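Local coordinates for protein xylose isomerase-like TIM barrel (Anabaena variabilis ATCC 29413, PDB 2QW5) that binds zinc and D-xylose in the mouth of a TIM barrel and is probably a sugar phosphate isomerase or epimerase, at residues Q198-L203 against V234-Q239; G128-P133 against P164-L169; I278-F283 against D319-V324. All coordinates share one frame; numbering follows the deposited sequence. Where two conformers were deposited one is given.

How the interactions relate
The three contacts lie around one eight-stranded parallel barrel, closing one after another along the chain. Interactions 1 and 2 adjoin, their centres 15 Å apart: the ring of Phe202, from 198-203, packs by CE1 on Val131 CG1 at 3.7 Å and by CZ on Leu166 CG at 4.0 Å. Interaction 3 lies across the chain's centre from interaction 2, with centres 28 Å apart but nearest atoms only about 8 Å apart. Interactions 2 and 3 approach the sugar from different parts of the barrel, through Pro129 and Phe283, and interaction 3 also supplies the zinc ligand Glu281. Interaction 1 belongs to the outer layer: the Leu237 side chain is about 11 Å from that of the zinc ligand Glu183.

Interaction 1 of 3, residues Q198-L203 against V234-Q239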
loop_
_atom_site.group_PDB
_atom_site.type_symbol
_atom_site.label_atom_id
_atom_site.label_comp_id
_atom_site.label_asym_id
_atom_site.label_seq_id
_atom_site.Cartn_x
_atom_site.Cartn_y
_atom_site.Cartn_z
ATOM N N GLN A 198 -14.765 -22.399 -12.998
ATOM C CA GLN A 198 -15.002 -21.004 -13.391
ATOM C C GLN A 198 -14.586 -20.767 -14.849
ATOM O O GLN A 198 -15.253 -20.028 -15.567
ATOM C CB GLN A 198 -14.242 -20.041 -12.449
ATOM C CG GLN A 198 -14.758 -20.108 -10.991
ATOM C CD GLN A 198 -13.864 -19.473 -9.963
ATOM O OE1 GLN A 198 -12.650 -19.320 -10.186
ATOM N NE2 GLN A 198 -14.464 -19.060 -8.827
ATOM N N LEU A 199 -13.448 -21.331 -15.264
ATOM C CA LEU A 199 -13.012 -21.221 -16.670
ATOM C C LEU A 199 -13.927 -22.014 -17.632
ATOM O O LEU A 199 -14.174 -21.561 -18.746
ATOM C CB LEU A 199 -11.566 -21.659 -16.833
ATOM C CG LEU A 199 -10.927 -21.511 -18.208
ATOM C CD1 LEU A 199 -11.161 -20.133 -18.826
ATOM C CD2 LEU A 199 -9.433 -21.823 -18.087
ATOM N N ILE A 200 -14.421 -23.177 -17.188
ATOM C CA ILE A 200 -15.326 -23.996 -17.978
ATOM C C ILE A 200 -16.614 -23.211 -18.203
ATOM O O ILE A 200 -17.110 -23.160 -19.342
ATOM C CB ILE A 200 -15.579 -25.375 -17.369
ATOM C CG1 ILE A 200 -14.387 -26.306 -17.665
ATOM C CG2 ILE A 200 -16.833 -26.026 -17.973
ATOM C CD1 ILE A 200 -14.409 -27.610 -16.929
ATOM N N GLU A 201 -17.115 -22.568 -17.155
ATOM C CA GLU A 201 -18.306 -21.696 -17.259
ATOM C C GLU A 201 -18.104 -20.515 -18.245
ATOM O O GLU A 201 -18.995 -20.200 -19.038
ATOM C CB GLU A 201 -18.691 -21.186 -15.872
ATOM C CG GLU A 201 -20.020 -20.373 -15.814
ATOM C CD GLU A 201 -20.501 -20.052 -14.368
ATOM O OE1 GLU A 201 -19.891 -20.520 -13.354
ATOM O OE2 GLU A 201 -21.512 -19.316 -14.262
ATOM N N PHE A 202 -16.925 -19.889 -18.198
ATOM C CA PHE A 202 -16.565 -18.801 -19.108
ATOM C C PHE A 202 -16.604 -19.277 -20.551
ATOM O O PHE A 202 -17.205 -18.601 -21.426
ATOM C CB PHE A 202 -15.161 -18.234 -18.792
ATOM C CG PHE A 202 -14.666 -17.219 -19.808
ATOM C CD1 PHE A 202 -15.116 -15.911 -19.770
ATOM C CD2 PHE A 202 -13.783 -17.585 -20.814
ATOM C CE1 PHE A 202 -14.689 -14.969 -20.714
ATOM C CE2 PHE A 202 -13.343 -16.637 -21.788
ATOM C CZ PHE A 202 -13.791 -15.328 -21.717
ATOM N N LEU A 203 -15.951 -20.412 -20.798
ATOM C CA LEU A 203 -15.881 -21.003 -22.140
ATOM C C LEU A 203 -17.216 -21.400 -22.763
ATOM O O LEU A 203 -17.279 -21.483 -23.983
ATOM C CB LEU A 203 -14.904 -22.158 -22.199
ATOM C CG LEU A 203 -13.426 -21.769 -22.009
ATOM C CD1 LEU A 203 -12.635 -23.011 -21.777
ATOM C CD2 LEU A 203 -12.815 -20.984 -23.165
ATOM N N VAL A 234 -11.351 -32.884 -16.657
ATOM C CA VAL A 234 -10.366 -33.317 -17.669
ATOM C C VAL A 234 -11.034 -34.040 -18.860
ATOM O O VAL A 234 -10.809 -33.687 -20.038
ATOM C CB VAL A 234 -9.205 -34.188 -17.066
ATOM C CG1 VAL A 234 -8.381 -34.806 -18.163
ATOM C CG2 VAL A 234 -8.328 -33.351 -16.170
ATOM N N GLU A 235 -11.867 -35.029 -18.555
ATOM C CA GLU A 235 -12.594 -35.773 -19.598
ATOM C C GLU A 235 -13.496 -34.844 -20.436
ATOM O O GLU A 235 -13.546 -34.980 -21.648
ATOM C CB GLU A 235 -13.384 -36.945 -18.977
ATOM C CG GLU A 235 -12.466 -38.025 -18.330
ATOM C CD GLU A 235 -13.184 -39.037 -17.380
ATOM O OE1 GLU A 235 -14.373 -38.844 -16.983
ATOM O OE2 GLU A 235 -12.515 -40.035 -17.021
ATOM N N TYR A 236 -14.162 -33.882 -19.793
ATOM C CA TYR A 236 -15.012 -32.920 -20.499
ATOM C C TYR A 236 -14.197 -32.044 -21.465
ATOM O O TYR A 236 -14.576 -31.842 -22.605
ATOM C CB TYR A 236 -15.775 -32.044 -19.504
ATOM C CG TYR A 236 -16.581 -30.956 -20.165
ATOM C CD1 TYR A 236 -17.746 -31.268 -20.859
ATOM C CD2 TYR A 236 -16.164 -29.616 -20.132
ATOM C CE1 TYR A 236 -18.493 -30.271 -21.480
ATOM C CE2 TYR A 236 -16.911 -28.605 -20.765
ATOM C CZ TYR A 236 -18.074 -28.950 -21.425
ATOM O OH TYR A 236 -18.822 -28.003 -22.061
ATOM N N LEU A 237 -13.064 -31.528 -20.993
ATOM C CA LEU A 237 -12.227 -30.662 -21.812
ATOM C C LEU A 237 -11.700 -31.367 -23.036
ATOM O O LEU A 237 -11.725 -30.783 -24.130
ATOM C CB LEU A 237 -11.095 -30.024 -20.973
ATOM C CG LEU A 237 -11.621 -28.932 -20.014
ATOM C CD1 LEU A 237 -10.600 -28.604 -18.945
ATOM C CD2 LEU A 237 -12.096 -27.651 -20.755
ATOM N N ALA A 238 -11.186 -32.583 -22.854
ATOM C CA ALA A 238 -10.645 -33.402 -23.966
ATOM C C ALA A 238 -11.761 -33.719 -24.989
ATOM O O ALA A 238 -11.538 -33.602 -26.192
ATOM C CB ALA A 238 -10.016 -34.671 -23.442
ATOM N N GLN A 239 -12.956 -34.065 -24.495
ATOM C CA GLN A 239 -14.139 -34.289 -25.355
ATOM C C GLN A 239 -14.437 -33.053 -26.207
ATOM O O GLN A 239 -14.726 -33.177 -27.391
ATOM C CB GLN A 239 -15.359 -34.646 -24.505
ATOM C CG GLN A 239 -16.764 -34.536 -25.174
ATOM C CD GLN A 239 -17.814 -33.957 -24.215
ATOM O OE1 GLN A 239 -18.504 -32.985 -24.555
ATOM N NE2 GLN A 239 -17.893 -34.517 -22.984
#
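Ile200 points from helix 196-203 toward helix 227-240 and divides its branches between two successive residues there, Tyr236 and Leu237. Its CG2 methyl comes slantwise to the tyrosine ring, with Ile200 CG2 3.8 Å from Tyr236 CE2. The other branch reaches both partners: Ile200 CD1 is 4.2 Å from Tyr236 CD2, whereas Ile200 CG1 meets the methyl Leu237 CD2 at 4.1 Å. A beta-branched residue suits this place because carbon leaves CB in two directions at once.

Tyr236 extends its ring toward the isoleucine by setting CG opposite the backbone N (chi1 175°), which brings the CD2 and CE2 flank against Ile200. Leu237 leaves its helix at a different angle, but its end turns toward Ile200. The two helices are neighbours in the outer layer of the TIM barrel, and the nearest pair of CA atoms, Ile200 CA and Leu237 CA, is 8.3 Å apart. Beneath them runs strand 211-216, where Val213 receives Leu199 and Leu203 from one helix and Leu237 from the other.

The chemistry grades from the barrel outward, from buried Leu237 to a partly exposed tyrosine that can pack ring carbon while carrying a polar hydroxyl. Since only apolar atoms meet, the helices are held here by shape and dispersion, without the directional demand of a polar bond.

Interaction 2 of 3, residues G128-P133 against P164-L169; sequences GPIVIP and PILDKL
The carbonyl oxygen of Ile130 is buried beneath the two methyls of Leu166 and has no hydrogen-bonding partner anywhere in the model. Leu166 CD2 lies 3.9 Å from Ile130 O, and Leu166 CD1 is only slightly farther, so a polar atom faces hydrocarbon.

Around this oxygen the contact is hydrocarbon against hydrocarbon. Ile130 CG1 sits between the backbone N and the carbonyl carbon (chi1 63°), a crowded position that nevertheless sends the chain toward the helix, where Ile130 CD1 meets Leu166 CD1 at 3.9 Å. The same terminal methyl also touches the next turn, with Ile130 CD1 4.3 Å from Leu169 CD2. Val131 adds a looser touch at the branch point, Val131 CG2 lying 4.3 Å from Leu166 CG, and both loop residues meet Leu166 from the loop side. Leucine suits the place because its fork lets one methyl lie by the Ile130 side chain while both cover Ile130 O.

In the TIM barrel this joins the loop leaving strand 125-128 to the long helix 148-176 that the same loop leads into. Pro129 is the centre of an inverse gamma turn, closed by a weak bond from Ile130 N to Gly128 O, and the proline itself touches the bound D-xylose. Strand 179-182 supplies Ile182 beneath both Ile130 and Val131, and Leu169 reaches on to Leu111 and Val115 of helix 101-120.

Isoleucine, valine and leucine therefore seal the back of a loop whose proline lines the sugar pocket. Leaving one carbonyl without a bond probably costs some stability, a price that the surrounding apolar packing would have to repay.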
loop_
_atom_site.group_PDB
_atom_site.type_symbol
_atom_site.label_atom_id
_atom_site.label_comp_id
_atom_site.label_asym_id
_atom_site.label_seq_id
_atom_site.Cartn_x
_atom_site.Cartn_y
_atom_site.Cartn_z
ATOM N N GLY A 128 -1.977 -18.336 -20.846
ATOM C CA GLY A 128 -1.852 -17.410 -19.734
ATOM C C GLY A 128 -3.158 -16.774 -19.353
ATOM O O GLY A 128 -4.198 -17.201 -19.834
ATOM N N PRO A 129 -3.099 -15.778 -18.435
ATOM C CA PRO A 129 -4.251 -15.057 -17.928
ATOM C C PRO A 129 -4.702 -13.938 -18.901
ATOM O O PRO A 129 -4.580 -12.733 -18.602
ATOM C CB PRO A 129 -3.739 -14.519 -16.595
ATOM C CG PRO A 129 -2.267 -14.284 -16.859
ATOM C CD PRO A 129 -1.842 -15.318 -17.790
ATOM N N ILE A 130 -5.319 -14.373 -20.007
ATOM C CA ILE A 130 -5.712 -13.498 -21.104
ATOM C C ILE A 130 -7.204 -13.020 -21.082
ATOM O O ILE A 130 -7.663 -12.455 -22.080
ATOM C CB ILE A 130 -5.328 -14.106 -22.477
ATOM C CG1 ILE A 130 -6.056 -15.430 -22.763
ATOM C CG2 ILE A 130 -3.741 -14.307 -22.566
ATOM C CD1 ILE A 130 -5.870 -15.950 -24.155
ATOM N N VAL A 131 -7.915 -13.260 -19.968
ATOM C CA VAL A 131 -9.323 -12.834 -19.792
ATOM C C VAL A 131 -9.375 -11.641 -18.822
ATOM O O VAL A 131 -9.703 -10.524 -19.210
ATOM C CB VAL A 131 -10.182 -14.008 -19.318
ATOM C CG1 VAL A 131 -11.668 -13.580 -19.198
ATOM C CG2 VAL A 131 -10.017 -15.232 -20.263
ATOM N N ILE A 132 -9.079 -11.883 -17.553
ATOM C CA ILE A 132 -9.058 -10.861 -16.528
ATOM C C ILE A 132 -7.540 -10.528 -16.367
ATOM O O ILE A 132 -6.729 -11.477 -16.315
ATOM C CB ILE A 132 -9.594 -11.394 -15.184
ATOM C CG1 ILE A 132 -11.022 -11.984 -15.334
ATOM C CG2 ILE A 132 -9.547 -10.312 -14.095
ATOM C CD1 ILE A 132 -12.055 -10.990 -15.763
ATOM N N PRO A 133 -7.169 -9.225 -16.310
ATOM C CA PRO A 133 -5.774 -8.778 -16.117
ATOM C C PRO A 133 -5.102 -9.440 -14.931
ATOM O O PRO A 133 -5.673 -9.465 -13.856
ATOM C CB PRO A 133 -5.927 -7.280 -15.868
ATOM C CG PRO A 133 -7.089 -6.910 -16.697
ATOM C CD PRO A 133 -8.053 -8.051 -16.478
ATOM N N PRO A 164 -17.141 -12.324 -26.153
ATOM C CA PRO A 164 -17.071 -12.058 -27.600
ATOM C C PRO A 164 -15.680 -11.679 -28.107
ATOM O O PRO A 164 -15.366 -11.966 -29.248
ATOM C CB PRO A 164 -18.070 -10.899 -27.810
ATOM C CG PRO A 164 -18.771 -10.726 -26.537
ATOM C CD PRO A 164 -18.017 -11.374 -25.447
ATOM N N ILE A 165 -14.857 -11.061 -27.245
ATOM C CA ILE A 165 -13.501 -10.654 -27.608
ATOM C C ILE A 165 -12.598 -11.866 -27.745
ATOM O O ILE A 165 -11.826 -11.951 -28.715
ATOM C CB ILE A 165 -12.921 -9.628 -26.612
ATOM C CG1 ILE A 165 -13.777 -8.334 -26.588
ATOM C CG2 ILE A 165 -11.424 -9.327 -26.940
ATOM C CD1 ILE A 165 -13.743 -7.487 -27.891
ATOM N N LEU A 166 -12.700 -12.798 -26.796
ATOM C CA LEU A 166 -11.943 -14.052 -26.851
ATOM C C LEU A 166 -12.373 -14.922 -28.047
ATOM O O LEU A 166 -11.527 -15.604 -28.653
ATOM C CB LEU A 166 -11.997 -14.828 -25.509
ATOM C CG LEU A 166 -10.979 -14.439 -24.421
ATOM C CD1 LEU A 166 -9.544 -14.791 -24.887
ATOM C CD2 LEU A 166 -11.023 -13.003 -24.063
ATOM N N ASP A 167 -13.662 -14.879 -28.405
ATOM C CA ASP A 167 -14.175 -15.648 -29.543
ATOM C C ASP A 167 -13.473 -15.128 -30.816
ATOM O O ASP A 167 -12.937 -15.920 -31.618
ATOM C CB ASP A 167 -15.726 -15.522 -29.633
ATOM C CG ASP A 167 -16.440 -16.853 -29.845
ATOM O OD1 ASP A 167 -15.847 -17.805 -30.401
ATOM O OD2 ASP A 167 -17.634 -16.950 -29.424
ATOM N N LYS A 168 -13.425 -13.794 -30.969
ATOM C CA LYS A 168 -12.769 -13.149 -32.124
ATOM C C LYS A 168 -11.262 -13.457 -32.170
ATOM O O LYS A 168 -10.677 -13.754 -33.233
ATOM C CB LYS A 168 -13.006 -11.629 -32.160
ATOM C CG LYS A 168 -14.426 -11.203 -32.583
ATOM C CD LYS A 168 -14.746 -11.580 -34.041
ATOM C CE LYS A 168 -16.149 -11.150 -34.474
ATOM N NZ LYS A 168 -17.205 -11.940 -33.798
ATOM N N LEU A 169 -10.640 -13.446 -31.008
ATOM C CA LEU A 169 -9.208 -13.825 -30.906
ATOM C C LEU A 169 -9.016 -15.297 -31.296
ATOM O O LEU A 169 -8.009 -15.626 -31.909
ATOM C CB LEU A 169 -8.672 -13.586 -29.471
ATOM C CG LEU A 169 -7.157 -13.834 -29.235
ATOM C CD1 LEU A 169 -6.351 -12.793 -29.990
ATOM C CD2 LEU A 169 -6.843 -13.797 -27.758
#

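Interaction 3 of 3, residues I278-F283 against D319-V324. With ZN (zinc ion), chain D; XLS (D-xylose), chain C.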
loop_
_atom_site.group_PDB
_atom_site.type_symbol
_atom_site.label_atom_id
_atom_site.label_comp_id
_atom_site.label_asym_id
_atom_site.label_seq_id
_atom_site.Cartn_x
_atom_site.Cartn_y
_atom_site.Cartn_z
ATOM N N ILE A 278 4.359 -31.471 -21.920
ATOM C CA ILE A 278 4.175 -31.238 -20.473
ATOM C C ILE A 278 5.254 -30.241 -20.070
ATOM O O ILE A 278 6.413 -30.562 -20.184
ATOM C CB ILE A 278 4.351 -32.545 -19.646
ATOM C CG1 ILE A 278 3.306 -33.602 -20.022
ATOM C CG2 ILE A 278 4.269 -32.250 -18.143
ATOM C CD1 ILE A 278 1.892 -33.220 -19.666
ATOM N N ALA A 279 4.874 -29.026 -19.620
ATOM C CA ALA A 279 5.863 -27.991 -19.259
ATOM C C ALA A 279 6.163 -27.919 -17.758
ATOM O O ALA A 279 5.268 -27.899 -16.963
ATOM C CB ALA A 279 5.435 -26.656 -19.732
ATOM N N VAL A 280 7.450 -27.931 -17.411
ATOM C CA VAL A 280 7.916 -27.717 -16.048
ATOM C C VAL A 280 7.890 -26.193 -15.854
ATOM O O VAL A 280 8.595 -25.490 -16.562
ATOM C CB VAL A 280 9.378 -28.234 -15.862
ATOM C CG1 VAL A 280 9.995 -27.704 -14.545
ATOM C CG2 VAL A 280 9.400 -29.750 -15.945
ATOM N N GLU A 281 7.057 -25.695 -14.935
ATOM C CA GLU A 281 6.980 -24.258 -14.673
ATOM C C GLU A 281 7.430 -23.917 -13.244
ATOM O O GLU A 281 6.666 -24.026 -12.296
ATOM C CB GLU A 281 5.599 -23.719 -14.941
ATOM C CG GLU A 281 5.640 -22.178 -15.043
ATOM C CD GLU A 281 4.303 -21.586 -15.278
ATOM O OE1 GLU A 281 3.393 -21.990 -14.512
ATOM O OE2 GLU A 281 4.173 -20.720 -16.174
ATOM N N ILE A 282 8.690 -23.513 -13.124
ATOM C CA ILE A 282 9.305 -23.166 -11.870
ATOM C C ILE A 282 9.588 -21.637 -11.908
ATOM O O ILE A 282 10.253 -21.126 -12.837
ATOM C CB ILE A 282 10.623 -23.993 -11.659
ATOM C CG1 ILE A 282 10.274 -25.500 -11.511
ATOM C CG2 ILE A 282 11.407 -23.486 -10.418
ATOM C CD1 ILE A 282 11.503 -26.406 -11.367
ATOM N N PHE A 283 9.093 -20.947 -10.883
ATOM C CA PHE A 283 9.238 -19.510 -10.707
ATOM C C PHE A 283 10.444 -19.310 -9.803
ATOM O O PHE A 283 10.378 -19.524 -8.609
ATOM C CB PHE A 283 7.981 -18.905 -10.078
ATOM C CG PHE A 283 6.838 -18.824 -11.027
ATOM C CD1 PHE A 283 6.132 -19.962 -11.366
ATOM C CD2 PHE A 283 6.479 -17.622 -11.607
ATOM C CE1 PHE A 283 5.048 -19.904 -12.259
ATOM C CE2 PHE A 283 5.362 -17.565 -12.495
ATOM C CZ PHE A 283 4.684 -18.722 -12.809
ATOM N N ASP A 319 17.236 -29.939 -13.751
ATOM C CA ASP A 319 17.564 -31.336 -13.999
ATOM C C ASP A 319 16.736 -32.268 -13.117
ATOM O O ASP A 319 16.193 -33.261 -13.602
ATOM C CB ASP A 319 19.062 -31.580 -13.795
ATOM C CG ASP A 319 19.523 -32.928 -14.325
ATOM O OD1 ASP A 319 18.925 -33.455 -15.296
ATOM O OD2 ASP A 319 20.526 -33.427 -13.782
ATOM N N GLU A 320 16.636 -31.952 -11.821
ATOM C CA GLU A 320 15.827 -32.774 -10.903
ATOM C C GLU A 320 14.360 -32.739 -11.292
ATOM O O GLU A 320 13.656 -33.728 -11.086
ATOM C CB GLU A 320 15.941 -32.279 -9.453
ATOM C CG GLU A 320 17.316 -32.419 -8.832
ATOM C CD GLU A 320 17.751 -33.869 -8.580
ATOM O OE1 GLU A 320 16.905 -34.741 -8.274
ATOM O OE2 GLU A 320 18.969 -34.135 -8.680
ATOM N N ALA A 321 13.918 -31.600 -11.827
ATOM C CA ALA A 321 12.494 -31.411 -12.251
ATOM C C ALA A 321 12.097 -32.388 -13.408
ATOM O O ALA A 321 11.045 -33.044 -13.360
ATOM C CB ALA A 321 12.262 -29.933 -12.654
ATOM N N ILE A 322 12.950 -32.473 -14.435
ATOM C CA ILE A 322 12.691 -33.368 -15.572
ATOM C C ILE A 322 12.817 -34.826 -15.115
ATOM O O ILE A 322 12.030 -35.637 -15.551
ATOM C CB ILE A 322 13.549 -33.050 -16.835
ATOM C CG1 ILE A 322 13.124 -33.909 -18.041
ATOM C CG2 ILE A 322 15.069 -33.172 -16.546
ATOM C CD1 ILE A 322 13.475 -33.263 -19.418
ATOM N N LYS A 323 13.794 -35.132 -14.238
ATOM C CA LYS A 323 13.988 -36.481 -13.707
ATOM C C LYS A 323 12.744 -36.960 -12.959
ATOM O O LYS A 323 12.216 -38.041 -13.267
ATOM C CB LYS A 323 15.269 -36.578 -12.866
ATOM C CG LYS A 323 16.568 -36.523 -13.713
ATOM C CD LYS A 323 17.811 -36.374 -12.818
ATOM C CE LYS A 323 19.166 -36.379 -13.576
ATOM N NZ LYS A 323 19.609 -37.699 -14.137
ATOM N N VAL A 324 12.225 -36.142 -12.044
ATOM C CA VAL A 324 10.991 -36.510 -11.312
ATOM C C VAL A 324 9.782 -36.646 -12.242
ATOM O O VAL A 324 9.033 -37.602 -12.113
ATOM C CB VAL A 324 10.692 -35.621 -10.043
ATOM C CG1 VAL A 324 10.240 -34.184 -10.404
ATOM C CG2 VAL A 324 9.614 -36.293 -9.199
HETATM ZN ZN ZN D . 1.335 -21.649 -14.813
HETATM C C1 XLS C . 1.635 -17.079 -13.201
HETATM C C2 XLS C . 1.183 -16.366 -14.470
HETATM C C3 XLS C . 1.815 -14.942 -14.664
HETATM C C4 XLS C . 2.151 -14.597 -16.101
HETATM O O1 XLS C . 0.819 -17.932 -12.389
HETATM O O2 XLS C . 1.318 -17.202 -15.619
HETATM O O3 XLS C . 2.999 -14.609 -13.938
HETATM O O4 XLS C . 1.024 -14.849 -16.890
HETATM O O HOH W 1 1.509 -20.096 -13.519
#
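Ala321 sets its single methyl against two strand-side residues, with Val280 CG1 3.7 Å and Ile282 CD1 3.8 Å from Ala321 CB. So small a residue suits the helix here, because its CA comes within 7.0 Å of Val280 CA. Val280 turns CG1 opposite its backbone N (chi1 166°), bringing that methyl to the alanine.

Between these two, Glu281 faces the other way, into the barrel. This is the TIM-barrel plan: at the last strand, 278-280, and the loop that follows, Val280 and Ile282 face the outer helix 314-332, while Glu281 and Phe283 face the central site at the end of the barrel. The extended Glu281 binds zinc through one oxygen, OE1, at 2.1 Å; OE2 stays 3.3 Å from the metal. Glu183, Asp216 and Gln247 also bind the zinc, as does a water that donates a hydrogen bond to O1 of D-xylose.

Phe283 meets the sugar obliquely, its CZ 3.5 Å from xylose C1. The phenyl ring is itself held by stacking on Phe16 and by an edge-to-face contact with Phe289, while Ser249 OG is hydrogen-bonded to Glu281 O. With the ring cut back to an alanine here, xylose C1 would probably lose this apolar neighbour, and Phe16 and Phe289 their ring partner.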